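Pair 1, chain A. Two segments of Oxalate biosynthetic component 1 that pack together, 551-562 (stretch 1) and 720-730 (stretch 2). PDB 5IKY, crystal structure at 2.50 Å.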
# COMPACT_ATOMS: atom_id res chain seq x y z
N LEU A 551 31.41 -24.43 2.86
CA LEU A 551 31.99 -24.10 4.17
C LEU A 551 31.02 -24.27 5.33
O LEU A 551 31.37 -23.96 6.47
CB LEU A 551 32.51 -22.67 4.16
CG LEU A 551 33.57 -22.32 3.10
CD1 LEU A 551 34.12 -20.93 3.35
CD2 LEU A 551 34.68 -23.35 3.11
N VAL A 552 29.81 -24.75 5.06
CA VAL A 552 28.82 -24.92 6.11
C VAL A 552 27.81 -26.01 5.74
O VAL A 552 27.44 -26.18 4.58
CB VAL A 552 28.09 -23.59 6.41
CG1 VAL A 552 27.23 -23.17 5.22
CG2 VAL A 552 27.25 -23.70 7.67
N SER A 553 27.38 -26.77 6.75
CA SER A 553 26.44 -27.87 6.53
C SER A 553 25.03 -27.47 6.92
O SER A 553 24.83 -26.53 7.70
CB SER A 553 26.86 -29.10 7.34
OG SER A 553 26.65 -28.89 8.73
N ALA A 554 24.05 -28.18 6.37
CA ALA A 554 22.64 -27.92 6.68
C ALA A 554 22.33 -28.22 8.14
O ALA A 554 21.54 -27.52 8.78
CB ALA A 554 21.75 -28.72 5.77
N ASP A 555 22.96 -29.26 8.68
CA ASP A 555 22.78 -29.63 10.08
C ASP A 555 23.21 -28.50 11.01
O ASP A 555 22.54 -28.23 12.01
CB ASP A 555 23.56 -30.90 10.41
CG ASP A 555 22.90 -32.15 9.87
OD1 ASP A 555 21.68 -32.10 9.59
OD2 ASP A 555 23.59 -33.18 9.72
N THR A 556 24.32 -27.85 10.68
CA THR A 556 24.81 -26.73 11.47
C THR A 556 23.84 -25.55 11.40
O THR A 556 23.54 -24.92 12.41
CB THR A 556 26.21 -26.28 11.00
OG1 THR A 556 27.12 -27.39 11.08
CG2 THR A 556 26.73 -25.15 11.87
N ILE A 557 23.36 -25.26 10.20
CA ILE A 557 22.39 -24.19 9.99
C ILE A 557 21.10 -24.46 10.76
O ILE A 557 20.59 -23.59 11.47
CB ILE A 557 22.07 -24.00 8.50
CG1 ILE A 557 23.33 -23.65 7.72
CG2 ILE A 557 21.01 -22.93 8.31
CD1 ILE A 557 23.12 -23.55 6.22
N LEU A 558 20.58 -25.68 10.62
CA LEU A 558 19.37 -26.09 11.32
C LEU A 558 19.56 -26.03 12.84
O LEU A 558 18.64 -25.69 13.57
CB LEU A 558 18.96 -27.50 10.90
CG LEU A 558 18.33 -27.62 9.52
CD1 LEU A 558 18.06 -29.08 9.18
CD2 LEU A 558 17.05 -26.81 9.45
N ASP A 559 20.77 -26.37 13.29
CA ASP A 559 21.08 -26.37 14.71
C ASP A 559 21.03 -24.95 15.28
O ASP A 559 20.59 -24.74 16.41
CB ASP A 559 22.46 -26.99 14.95
CG ASP A 559 22.76 -27.20 16.41
OD1 ASP A 559 22.14 -28.10 17.02
OD2 ASP A 559 23.63 -26.48 16.96
N ALA A 560 21.48 -23.98 14.49
CA ALA A 560 21.51 -22.59 14.94
C ALA A 560 20.11 -21.97 14.97
O ALA A 560 19.88 -20.99 15.67
CB ALA A 560 22.43 -21.77 14.04
N LEU A 561 19.18 -22.55 14.22
CA LEU A 561 17.83 -22.01 14.11
C LEU A 561 16.86 -22.68 15.08
O LEU A 561 15.65 -22.47 14.99
CB LEU A 561 17.30 -22.16 12.68
CG LEU A 561 18.04 -21.42 11.57
CD1 LEU A 561 17.42 -21.76 10.23
CD2 LEU A 561 18.00 -19.92 11.82
N HIS A 562 17.39 -23.49 15.99
CA HIS A 562 16.56 -24.28 16.89
C HIS A 562 15.53 -23.47 17.69
O HIS A 562 14.36 -23.85 17.75
CB HIS A 562 17.44 -25.09 17.84
CG HIS A 562 16.71 -26.20 18.54
ND1 HIS A 562 16.38 -27.38 17.91
CD2 HIS A 562 16.24 -26.31 19.80
CE1 HIS A 562 15.75 -28.17 18.76
NE2 HIS A 562 15.65 -27.54 19.91
N ALA A 720 20.60 -17.22 1.48
CA ALA A 720 21.42 -18.26 0.88
C ALA A 720 21.56 -19.45 1.82
O ALA A 720 21.51 -20.61 1.40
CB ALA A 720 22.79 -17.71 0.51
N LEU A 721 21.73 -19.16 3.11
CA LEU A 721 21.89 -20.20 4.12
C LEU A 721 20.58 -20.94 4.37
O LEU A 721 20.57 -22.16 4.53
CB LEU A 721 22.40 -19.59 5.43
CG LEU A 721 23.85 -19.11 5.40
CD1 LEU A 721 24.20 -18.35 6.67
CD2 LEU A 721 24.77 -20.30 5.22
N LEU A 722 19.48 -20.19 4.41
CA LEU A 722 18.16 -20.78 4.63
C LEU A 722 17.79 -21.75 3.51
O LEU A 722 17.30 -22.85 3.76
CB LEU A 722 17.10 -19.69 4.75
CG LEU A 722 17.15 -18.86 6.04
CD1 LEU A 722 16.09 -17.77 6.02
CD2 LEU A 722 16.98 -19.77 7.24
N TYR A 723 18.01 -21.33 2.26
CA TYR A 723 17.72 -22.18 1.12
C TYR A 723 18.69 -23.34 1.02
O TYR A 723 18.37 -24.38 0.45
CB TYR A 723 17.73 -21.37 -0.18
CG TYR A 723 16.39 -20.72 -0.48
CD1 TYR A 723 15.27 -21.50 -0.73
CD2 TYR A 723 16.26 -19.34 -0.52
CE1 TYR A 723 14.05 -20.92 -1.00
CE2 TYR A 723 15.04 -18.75 -0.79
CZ TYR A 723 13.94 -19.55 -1.04
OH TYR A 723 12.72 -18.98 -1.31
N HIS A 724 19.89 -23.16 1.57
CA HIS A 724 20.87 -24.24 1.64
C HIS A 724 20.32 -25.40 2.46
O HIS A 724 20.34 -26.55 2.02
CB HIS A 724 22.18 -23.73 2.24
CG HIS A 724 23.29 -24.74 2.22
ND1 HIS A 724 23.28 -25.87 3.01
CD2 HIS A 724 24.45 -24.77 1.52
CE1 HIS A 724 24.39 -26.57 2.78
NE2 HIS A 724 25.11 -25.92 1.89
N ALA A 725 19.83 -25.09 3.65
CA ALA A 725 19.23 -26.09 4.52
C ALA A 725 17.94 -26.62 3.91
O ALA A 725 17.61 -27.80 4.04
CB ALA A 725 18.97 -25.52 5.90
N LEU A 726 17.21 -25.74 3.24
CA LEU A 726 15.95 -26.10 2.61
C LEU A 726 16.19 -27.06 1.45
O LEU A 726 15.40 -27.96 1.20
CB LEU A 726 15.21 -24.84 2.13
CG LEU A 726 13.68 -24.89 2.05
CD1 LEU A 726 13.11 -23.48 2.12
CD2 LEU A 726 13.20 -25.58 0.79
N ARG A 727 17.29 -26.85 0.73
CA ARG A 727 17.67 -27.73 -0.37
C ARG A 727 17.97 -29.13 0.14
O ARG A 727 17.48 -30.12 -0.41
CB ARG A 727 18.88 -27.17 -1.12
CG ARG A 727 19.39 -28.08 -2.23
CD ARG A 727 20.88 -27.85 -2.49
NE ARG A 727 21.63 -27.79 -1.24
CZ ARG A 727 21.95 -28.85 -0.50
NH1 ARG A 727 22.64 -28.69 0.62
NH2 ARG A 727 21.58 -30.06 -0.88
N GLU A 728 18.78 -29.21 1.19
CA GLU A 728 19.17 -30.48 1.79
C GLU A 728 17.97 -31.30 2.25
O GLU A 728 17.88 -32.49 1.97
CB GLU A 728 20.11 -30.23 2.98
CG GLU A 728 20.38 -31.46 3.83
CD GLU A 728 21.67 -32.15 3.45
OE1 GLU A 728 22.25 -31.81 2.40
OE2 GLU A 728 22.11 -33.04 4.21
N LEU A 729 17.05 -30.65 2.95
CA LEU A 729 15.89 -31.34 3.51
C LEU A 729 14.90 -31.77 2.42
O LEU A 729 14.24 -32.80 2.55
CB LEU A 729 15.18 -30.44 4.53
CG LEU A 729 15.92 -30.18 5.84
CD1 LEU A 729 15.13 -29.24 6.73
CD2 LEU A 729 16.21 -31.49 6.56
N THR A 730 14.80 -30.98 1.36
CA THR A 730 13.87 -31.28 0.28
C THR A 730 14.38 -32.43 -0.58
O THR A 730 13.61 -33.31 -0.98
CB THR A 730 13.62 -30.05 -0.61
OG1 THR A 730 13.07 -28.99 0.19
CG2 THR A 730 12.64 -30.38 -1.73

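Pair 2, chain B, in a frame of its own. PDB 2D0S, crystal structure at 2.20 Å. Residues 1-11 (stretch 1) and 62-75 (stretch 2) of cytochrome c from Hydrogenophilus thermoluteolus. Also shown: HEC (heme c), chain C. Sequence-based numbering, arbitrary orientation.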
# COMPACT_ATOMS: atom_id res chain seq x y z
N ASP B 1 -9.87 -3.11 -3.92
CA ASP B 1 -9.52 -4.05 -5.04
C ASP B 1 -8.56 -3.31 -5.97
O ASP B 1 -8.17 -2.18 -5.69
CB ASP B 1 -10.80 -4.44 -5.80
CG ASP B 1 -11.76 -3.24 -6.02
OD1 ASP B 1 -11.47 -2.39 -6.85
OD2 ASP B 1 -12.83 -3.17 -5.34
N GLU B 2 -8.27 -3.88 -7.13
CA GLU B 2 -7.35 -3.27 -8.07
C GLU B 2 -7.84 -1.92 -8.67
O GLU B 2 -7.03 -0.98 -8.89
CB GLU B 2 -6.97 -4.24 -9.19
CG GLU B 2 -5.83 -3.70 -10.06
CD GLU B 2 -5.49 -4.61 -11.23
OE1 GLU B 2 -5.60 -5.85 -11.10
OE2 GLU B 2 -5.12 -4.06 -12.28
N ALA B 3 -9.14 -1.83 -8.98
CA ALA B 3 -9.66 -0.64 -9.64
C ALA B 3 -9.62 0.52 -8.65
O ALA B 3 -9.41 1.68 -9.03
CB ALA B 3 -11.12 -0.89 -10.13
N LEU B 4 -9.89 0.22 -7.39
CA LEU B 4 -9.85 1.23 -6.35
C LEU B 4 -8.39 1.76 -6.13
O LEU B 4 -8.16 2.97 -6.00
CB LEU B 4 -10.40 0.64 -5.06
CG LEU B 4 -11.17 1.46 -4.03
CD1 LEU B 4 -10.77 1.06 -2.62
CD2 LEU B 4 -11.14 2.94 -4.17
N ALA B 5 -7.44 0.85 -6.10
CA ALA B 5 -6.05 1.20 -5.89
C ALA B 5 -5.64 2.18 -6.96
O ALA B 5 -5.02 3.24 -6.68
CB ALA B 5 -5.15 -0.06 -5.94
N LYS B 6 -5.99 1.85 -8.19
CA LYS B 6 -5.70 2.69 -9.33
C LYS B 6 -6.48 4.04 -9.30
O LYS B 6 -5.91 5.08 -9.53
CB LYS B 6 -5.90 1.88 -10.65
CG LYS B 6 -6.14 2.67 -11.86
CD LYS B 6 -4.85 3.07 -12.51
CE LYS B 6 -5.10 3.83 -13.82
NZ LYS B 6 -3.80 4.21 -14.46
N ALA B 7 -7.73 4.02 -8.91
CA ALA B 7 -8.49 5.28 -8.78
C ALA B 7 -7.89 6.17 -7.73
O ALA B 7 -8.06 7.35 -7.78
CB ALA B 7 -9.99 5.00 -8.43
N LYS B 8 -7.22 5.59 -6.72
CA LYS B 8 -6.65 6.44 -5.67
C LYS B 8 -5.20 6.84 -5.86
O LYS B 8 -4.57 7.35 -4.94
CB LYS B 8 -6.90 5.90 -4.26
CG LYS B 8 -8.36 5.69 -3.92
CD LYS B 8 -9.11 6.95 -4.06
CE LYS B 8 -10.61 6.72 -4.00
NZ LYS B 8 -11.25 8.04 -3.68
N GLY B 9 -4.71 6.65 -7.09
CA GLY B 9 -3.34 7.04 -7.45
C GLY B 9 -2.17 6.15 -7.05
O GLY B 9 -1.00 6.49 -7.31
N CYS B 10 -2.51 5.06 -6.37
CA CYS B 10 -1.54 4.13 -5.88
C CYS B 10 -0.61 3.57 -6.88
O CYS B 10 0.56 3.29 -6.54
CB CYS B 10 -2.24 2.98 -5.18
SG CYS B 10 -3.38 3.47 -3.89
N MET B 11 -1.11 3.33 -8.10
CA MET B 11 -0.35 2.55 -9.10
C MET B 11 0.57 3.38 -9.88
O MET B 11 1.23 2.87 -10.79
CB MET B 11 -1.22 1.79 -10.07
CG MET B 11 -2.55 1.40 -9.53
SD MET B 11 -2.46 -0.04 -8.56
CE MET B 11 -2.08 -1.31 -9.78
N GLN B 62 -6.69 12.80 2.33
CA GLN B 62 -8.03 12.93 1.75
C GLN B 62 -8.65 11.64 1.19
O GLN B 62 -9.69 11.69 0.54
CB GLN B 62 -8.06 14.05 0.71
CG GLN B 62 -7.70 15.39 1.30
CD GLN B 62 -7.59 16.48 0.26
OE1 GLN B 62 -6.56 16.61 -0.43
NE2 GLN B 62 -8.67 17.26 0.11
N VAL B 63 -8.04 10.50 1.48
CA VAL B 63 -8.57 9.21 1.00
C VAL B 63 -9.16 8.55 2.20
O VAL B 63 -8.57 8.59 3.28
CB VAL B 63 -7.43 8.31 0.34
CG1 VAL B 63 -8.00 6.92 -0.16
CG2 VAL B 63 -6.77 9.06 -0.80
N ALA B 64 -10.41 8.11 2.07
CA ALA B 64 -11.14 7.56 3.20
C ALA B 64 -10.37 6.37 3.70
O ALA B 64 -9.93 5.49 2.91
CB ALA B 64 -12.61 7.16 2.81
N GLU B 65 -10.21 6.34 5.01
CA GLU B 65 -9.63 5.22 5.69
C GLU B 65 -10.32 3.86 5.34
O GLU B 65 -9.65 2.83 5.17
CB GLU B 65 -9.62 5.51 7.18
CG GLU B 65 -9.32 4.33 8.05
CD GLU B 65 -9.01 4.73 9.48
OE1 GLU B 65 -9.53 4.07 10.41
OE2 GLU B 65 -8.27 5.74 9.66
N ALA B 66 -11.63 3.90 5.07
CA ALA B 66 -12.35 2.71 4.61
C ALA B 66 -11.85 2.24 3.27
O ALA B 66 -11.78 1.03 3.01
CB ALA B 66 -13.81 3.00 4.54
N ASP B 67 -11.49 3.18 2.39
CA ASP B 67 -10.96 2.82 1.09
C ASP B 67 -9.58 2.30 1.19
O ASP B 67 -9.26 1.29 0.57
CB ASP B 67 -10.97 3.99 0.15
CG ASP B 67 -12.38 4.37 -0.28
OD1 ASP B 67 -13.31 3.57 -0.07
OD2 ASP B 67 -12.53 5.46 -0.86
N ILE B 68 -8.75 2.97 1.99
CA ILE B 68 -7.41 2.49 2.20
C ILE B 68 -7.43 1.04 2.70
O ILE B 68 -6.72 0.19 2.17
CB ILE B 68 -6.63 3.37 3.20
CG1 ILE B 68 -6.43 4.77 2.61
CG2 ILE B 68 -5.29 2.73 3.49
CD1 ILE B 68 -5.84 5.77 3.60
N GLU B 69 -8.26 0.75 3.70
CA GLU B 69 -8.28 -0.62 4.25
C GLU B 69 -8.70 -1.67 3.20
O GLU B 69 -8.11 -2.73 3.12
CB GLU B 69 -9.18 -0.69 5.47
CG GLU B 69 -9.20 -2.06 6.16
CD GLU B 69 -10.30 -2.14 7.20
OE1 GLU B 69 -10.70 -3.25 7.56
OE2 GLU B 69 -10.81 -1.09 7.59
N LYS B 70 -9.72 -1.37 2.42
CA LYS B 70 -10.06 -2.17 1.25
C LYS B 70 -8.83 -2.48 0.34
O LYS B 70 -8.63 -3.61 -0.09
CB LYS B 70 -11.13 -1.42 0.45
CG LYS B 70 -12.09 -2.27 -0.33
CD LYS B 70 -13.50 -1.54 -0.46
CE LYS B 70 -14.47 -2.27 -1.42
NZ LYS B 70 -13.79 -3.20 -2.42
N ILE B 71 -8.04 -1.46 -0.01
CA ILE B 71 -6.92 -1.68 -0.93
C ILE B 71 -5.91 -2.57 -0.23
O ILE B 71 -5.51 -3.60 -0.76
CB ILE B 71 -6.28 -0.37 -1.38
CG1 ILE B 71 -7.29 0.49 -2.20
CG2 ILE B 71 -4.92 -0.65 -2.17
CD1 ILE B 71 -6.90 2.06 -2.27
N VAL B 72 -5.68 -2.29 1.04
CA VAL B 72 -4.68 -3.03 1.78
C VAL B 72 -5.04 -4.51 1.95
O VAL B 72 -4.20 -5.40 1.72
CB VAL B 72 -4.34 -2.37 3.12
CG1 VAL B 72 -3.65 -3.36 4.03
CG2 VAL B 72 -3.41 -1.10 2.89
N ARG B 73 -6.30 -4.81 2.22
CA ARG B 73 -6.67 -6.23 2.36
C ARG B 73 -6.54 -6.95 1.03
O ARG B 73 -6.16 -8.11 0.99
CB ARG B 73 -8.08 -6.39 2.97
CG ARG B 73 -8.15 -5.93 4.40
CD ARG B 73 -9.54 -6.29 5.09
NE ARG B 73 -9.61 -5.76 6.45
CZ ARG B 73 -9.13 -6.38 7.53
NH1 ARG B 73 -8.61 -7.58 7.42
NH2 ARG B 73 -9.22 -5.82 8.74
N TRP B 74 -6.77 -6.23 -0.07
CA TRP B 74 -6.61 -6.81 -1.39
C TRP B 74 -5.11 -7.07 -1.73
O TRP B 74 -4.76 -8.14 -2.16
CB TRP B 74 -7.28 -5.94 -2.45
CG TRP B 74 -6.84 -6.28 -3.82
CD1 TRP B 74 -7.15 -7.40 -4.52
CD2 TRP B 74 -5.87 -5.56 -4.61
NE1 TRP B 74 -6.50 -7.40 -5.73
CE2 TRP B 74 -5.70 -6.28 -5.81
CE3 TRP B 74 -5.13 -4.39 -4.42
CZ2 TRP B 74 -4.81 -5.88 -6.78
CZ3 TRP B 74 -4.28 -3.99 -5.37
CH2 TRP B 74 -4.13 -4.71 -6.57
N VAL B 75 -4.25 -6.06 -1.56
CA VAL B 75 -2.81 -6.24 -1.67
C VAL B 75 -2.36 -7.54 -1.00
O VAL B 75 -1.55 -8.31 -1.57
CB VAL B 75 -2.04 -5.06 -1.07
CG1 VAL B 75 -0.53 -5.41 -0.89
CG2 VAL B 75 -2.19 -3.85 -1.97
FE HEC C . 2.80 3.32 -1.10
CHA HEC C . 5.09 1.76 0.93
CHB HEC C . 0.41 1.09 -0.23
CHC HEC C . 0.49 5.27 -2.69
CHD HEC C . 5.35 5.25 -2.45
NA HEC C . 2.75 1.76 0.07
C1A HEC C . 3.81 1.25 0.84
C2A HEC C . 3.34 0.09 1.57
C3A HEC C . 2.06 -0.13 1.23
C4A HEC C . 1.66 0.93 0.29
CMA HEC C . 1.12 -1.26 1.76
CAA HEC C . 4.22 -0.77 2.53
CBA HEC C . 4.22 -0.06 3.89
CGA HEC C . 5.27 -0.61 4.81
O1A HEC C . 5.80 -1.72 4.56
O2A HEC C . 5.56 0.05 5.82
NB HEC C . 0.82 3.23 -1.40
C1B HEC C . 0.01 2.22 -0.93
C2B HEC C . -1.36 2.58 -1.22
C3B HEC C . -1.34 3.72 -1.93
C4B HEC C . 0.03 4.17 -2.00
CMB HEC C . -2.55 1.64 -0.92
CAB HEC C . -2.54 4.49 -2.59
CBB HEC C . -3.64 4.83 -1.55
NC HEC C . 2.91 4.90 -2.33
C1C HEC C . 1.81 5.56 -2.90
C2C HEC C . 2.30 6.58 -3.80
C3C HEC C . 3.64 6.70 -3.57
C4C HEC C . 4.04 5.57 -2.76
CMC HEC C . 1.35 7.65 -4.40
CAC HEC C . 4.73 7.61 -4.26
CBC HEC C . 4.33 9.03 -4.69
ND HEC C . 4.94 3.51 -0.77
C1D HEC C . 5.76 4.42 -1.43
C2D HEC C . 7.11 4.27 -0.94
C3D HEC C . 7.02 3.16 0.08
C4D HEC C . 5.64 2.75 0.11
CMD HEC C . 8.33 5.08 -1.39
CAD HEC C . 8.13 2.62 0.97
CBD HEC C . 7.99 3.35 2.30
CGD HEC C . 9.08 2.81 3.22
O1D HEC C . 10.19 2.55 2.69
O2D HEC C . 8.83 2.63 4.46
O HOH W 1 -11.69 8.16 -0.60

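In both pairs a short helix near the start of stretch 1 lies across a longer helix in stretch 2. The N-to-C directions meet at 116° in pair 1 (signed crossing angle -116°) and 126° in pair 2 (-126°), with axes approaching to 8.9 and 9.1 Å; 14 central residues superpose with an RMSD of 0.7 Å. Buried surface is similar, 491 and 563 Å².

The closest CA approach falls at matched positions: the CA atoms of A554(A) and A725(A) are 4.4 Å apart, and those of D1(B) and I71(B) 5.4 Å. In pair 1 two alanines meet here, CB of A554(A) lying 4.2 Å from CB of A725(A). In pair 2 the CA-to-CB bond of D1(B) points away, and its carboxylate does two jobs: OD1 accepts a hydrogen bond from the backbone N of L4(B) at 3.1 Å, while OD2 forms a salt bridge with NZ of K70(B), also 3.1 Å. H724(A), the match of K70(B), instead packs its ring against the residues leading into the helix, CE1 lying 3.6 Å from O of V552(A); no hydrogen bond crosses between the stretches of pair 1.

I557(A) and L4(B) coincide, and each sends a methyl to a backbone carbonyl at a matched position: CD1 of I557(A) is 3.4 Å from O of L721(A), and CD1 of L4(B) 3.5 Å from O of D67(B). Beside it, bulk is exchanged across the interface. L558(A) rests its CG 4.2 Å from CB of the small A725(A), and its CD1 reaches CD1 of L729(A) at 3.8 Å. In pair 2 the small partner is A5(B) and the large one I71(B), with CB of A5(B) 3.8 Å from CG2 of I71(B).

One turn on, E728(A) brings its CB and CG each to 3.6 Å from CB of A554(A). Its match, W74(B), covers the start of the helix with its indole: CA of D1(B) sits over one face, 4.0 Å from the centroid of the five-membered ring in a CH-pi contact, and CB of E2(B) lies 3.6 Å from CZ2 of W74(B).

Past the short helix the solutions part. L561(A) packs CD1 3.6 Å from CD2 of L722(A). In pair 2 a water accepts from NZ of K8(B) at 3.1 Å and donates to OD2 of D67(B) at 2.8 Å, and C10(B), whose SG is covalently bound to heme CAB (1.9 Å), places that sulfur 4.1 Å from CD1 of I71(B).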